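Local coordinates for protein Amuc_1100 (Akkermansia muciniphila, PDB 6KNY), which is of unknown function but is a membrane protein, crystallised here as a monomer without its transmembrane region, at residues Leu120-Lys125 and Gln197-Thr202. Residues are numbered along the deposited sequence; the frame is centred on the assembly and turned at random.
Sequences LGFELK and QDYLFT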
loop_
_atom_site.group_PDB
_atom_site.type_symbol
_atom_site.label_atom_id
_atom_site.label_comp_id
_atom_site.label_asym_id
_atom_site.label_seq_id
_atom_site.Cartn_x
_atom_site.Cartn_y
_atom_site.Cartn_z
ATOM N N LEU A 120 0.015 11.970 -2.135
ATOM C CA LEU A 120 0.892 11.007 -1.470
ATOM C C LEU A 120 0.352 10.554 -0.114
ATOM O O LEU A 120 0.603 9.408 0.304
ATOM C CB LEU A 120 2.278 11.612 -1.287
ATOM C CG LEU A 120 3.020 11.863 -2.598
ATOM C CD1 LEU A 120 4.293 12.659 -2.352
ATOM C CD2 LEU A 120 3.341 10.535 -3.278
ATOM N N GLY A 121 -0.341 11.438 0.615
ATOM C CA GLY A 121 -0.865 11.042 1.918
ATOM C C GLY A 121 -1.974 10.017 1.801
ATOM O O GLY A 121 -2.085 9.113 2.625
ATOM N N PHE A 122 -2.812 10.150 0.773
ATOM C CA PHE A 122 -3.792 9.111 0.483
ATOM C C PHE A 122 -3.086 7.796 0.183
ATOM O O PHE A 122 -3.427 6.757 0.748
ATOM C CB PHE A 122 -4.669 9.516 -0.707
ATOM C CG PHE A 122 -5.445 8.369 -1.298
ATOM C CD1 PHE A 122 -6.628 7.938 -0.704
ATOM C CD2 PHE A 122 -4.981 7.695 -2.419
ATOM C CE1 PHE A 122 -7.338 6.861 -1.236
ATOM C CE2 PHE A 122 -5.691 6.632 -2.952
ATOM C CZ PHE A 122 -6.863 6.218 -2.370
ATOM N N GLU A 123 -2.081 7.834 -0.695
ATOM C CA GLU A 123 -1.382 6.609 -1.086
ATOM C C GLU A 123 -0.646 5.992 0.092
ATOM O O GLU A 123 -0.672 4.772 0.290
ATOM C CB GLU A 123 -0.413 6.890 -2.236
ATOM C CG GLU A 123 0.086 5.616 -2.869
ATOM C CD GLU A 123 0.959 5.849 -4.078
ATOM O OE1 GLU A 123 1.604 6.917 -4.162
ATOM O OE2 GLU A 123 1.015 4.941 -4.932
ATOM N N LEU A 124 0.009 6.828 0.899
ATOM C CA LEU A 124 0.692 6.332 2.087
ATOM C C LEU A 124 -0.286 5.707 3.078
ATOM O O LEU A 124 -0.002 4.650 3.653
ATOM C CB LEU A 124 1.471 7.479 2.734
ATOM C CG LEU A 124 2.074 7.235 4.126
ATOM C CD1 LEU A 124 2.921 5.954 4.166
ATOM C CD2 LEU A 124 2.880 8.461 4.596
ATOM N N LYS A 125 -1.441 6.343 3.302
ATOM C CA LYS A 125 -2.392 5.770 4.259
ATOM C C LYS A 125 -2.925 4.431 3.771
ATOM O O LYS A 125 -3.082 3.496 4.568
ATOM C CB LYS A 125 -3.555 6.738 4.532
ATOM C CG LYS A 125 -3.162 7.898 5.449
ATOM C CD LYS A 125 -3.754 7.807 6.888
ATOM C CE LYS A 125 -3.593 9.090 7.733
ATOM N NZ LYS A 125 -2.957 8.910 9.084
ATOM N N GLN A 197 -11.254 -3.062 3.311
ATOM C CA GLN A 197 -12.552 -2.469 3.602
ATOM C C GLN A 197 -12.687 -1.056 3.045
ATOM O O GLN A 197 -13.716 -0.707 2.454
ATOM C CB GLN A 197 -12.766 -2.449 5.123
ATOM C CG GLN A 197 -12.113 -3.635 5.893
ATOM C CD GLN A 197 -10.567 -3.579 5.974
ATOM O OE1 GLN A 197 -9.962 -2.510 6.133
ATOM N NE2 GLN A 197 -9.933 -4.741 5.853
ATOM N N ASP A 198 -11.638 -0.246 3.206
ATOM C CA ASP A 198 -11.690 1.180 2.937
ATOM C C ASP A 198 -10.905 1.590 1.707
ATOM O O ASP A 198 -11.038 2.733 1.263
ATOM C CB ASP A 198 -11.126 1.960 4.133
ATOM C CG ASP A 198 -12.024 1.905 5.368
ATOM O OD1 ASP A 198 -13.253 1.695 5.228
ATOM O OD2 ASP A 198 -11.479 2.056 6.485
ATOM N N TYR A 199 -10.075 0.700 1.170
ATOM C CA TYR A 199 -9.191 1.014 0.058
ATOM C C TYR A 199 -9.290 -0.107 -0.961
ATOM O O TYR A 199 -9.280 -1.283 -0.589
ATOM C CB TYR A 199 -7.746 1.179 0.541
ATOM C CG TYR A 199 -7.537 2.357 1.470
ATOM C CD1 TYR A 199 -7.412 3.650 0.969
ATOM C CD2 TYR A 199 -7.448 2.177 2.848
ATOM C CE1 TYR A 199 -7.189 4.725 1.814
ATOM C CE2 TYR A 199 -7.236 3.249 3.704
ATOM C CZ TYR A 199 -7.118 4.517 3.183
ATOM O OH TYR A 199 -6.913 5.589 4.026
ATOM N N LEU A 200 -9.388 0.253 -2.243
ATOM C CA LEU A 200 -9.543 -0.721 -3.323
ATOM C C LEU A 200 -8.196 -0.948 -4.014
ATOM O O LEU A 200 -7.711 -0.079 -4.753
ATOM C CB LEU A 200 -10.600 -0.250 -4.323
ATOM C CG LEU A 200 -10.852 -1.115 -5.576
ATOM C CD1 LEU A 200 -11.263 -2.533 -5.197
ATOM C CD2 LEU A 200 -11.953 -0.441 -6.441
ATOM N N PHE A 201 -7.595 -2.111 -3.772
ATOM C CA PHE A 201 -6.403 -2.555 -4.496
ATOM C C PHE A 201 -6.830 -3.601 -5.509
ATOM O O PHE A 201 -7.499 -4.581 -5.151
ATOM C CB PHE A 201 -5.354 -3.169 -3.563
ATOM C CG PHE A 201 -4.652 -2.176 -2.683
ATOM C CD1 PHE A 201 -3.485 -1.555 -3.106
ATOM C CD2 PHE A 201 -5.137 -1.896 -1.400
ATOM C CE1 PHE A 201 -2.821 -0.648 -2.281
ATOM C CE2 PHE A 201 -4.475 -0.998 -0.575
ATOM C CZ PHE A 201 -3.317 -0.383 -1.008
ATOM N N THR A 202 -6.461 -3.398 -6.764
ATOM C CA THR A 202 -6.803 -4.366 -7.787
ATOM C C THR A 202 -5.520 -5.037 -8.257
ATOM O O THR A 202 -4.440 -4.447 -8.193
ATOM C CB THR A 202 -7.569 -3.696 -8.938
ATOM O OG1 THR A 202 -8.094 -4.713 -9.809
ATOM C CG2 THR A 202 -6.654 -2.764 -9.728
#
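Tyr-199, in the loop leading into strand 201-210, reaches helix 117-134 and sets its ring against Phe-122 and its hydroxyl against Lys-125, one helical turn later. The two aromatic side chains come from opposite sides and pass alongside one another. A chi1 of 165°, which sets CG opposite the backbone N, carries the Phe-122 ring out from the helix and brings CE1 into the plane of the tyrosine ring, at the edge bearing CD1 and CE1. Phe-122 CE1 lies 3.7 Å from Tyr-199 CE1; the ring planes are obliquely inclined at 57° with centroids 5.8 Å apart. Farther along the tyrosine, OH ends 3.6 Å from CB of Lys-125. The lysine's bent tail leads NZ away to a salt bridge with Glu-76 of helix 70-91. Outside the pair, His-275 of strand 265-276 meets the Phe-122 ring edge-to-face, and Ala-126 also touches Tyr-199. Cutting Tyr-199 back to an alanine would probably leave Phe-122 CE1 and the base of Lys-125 without their partner from the loop. No hydrogen bond spans the segments: helix and loop meet through ring packing and van der Waals contact of phenol oxygen with lysine CB, the lysine's charge being engaged elsewhere.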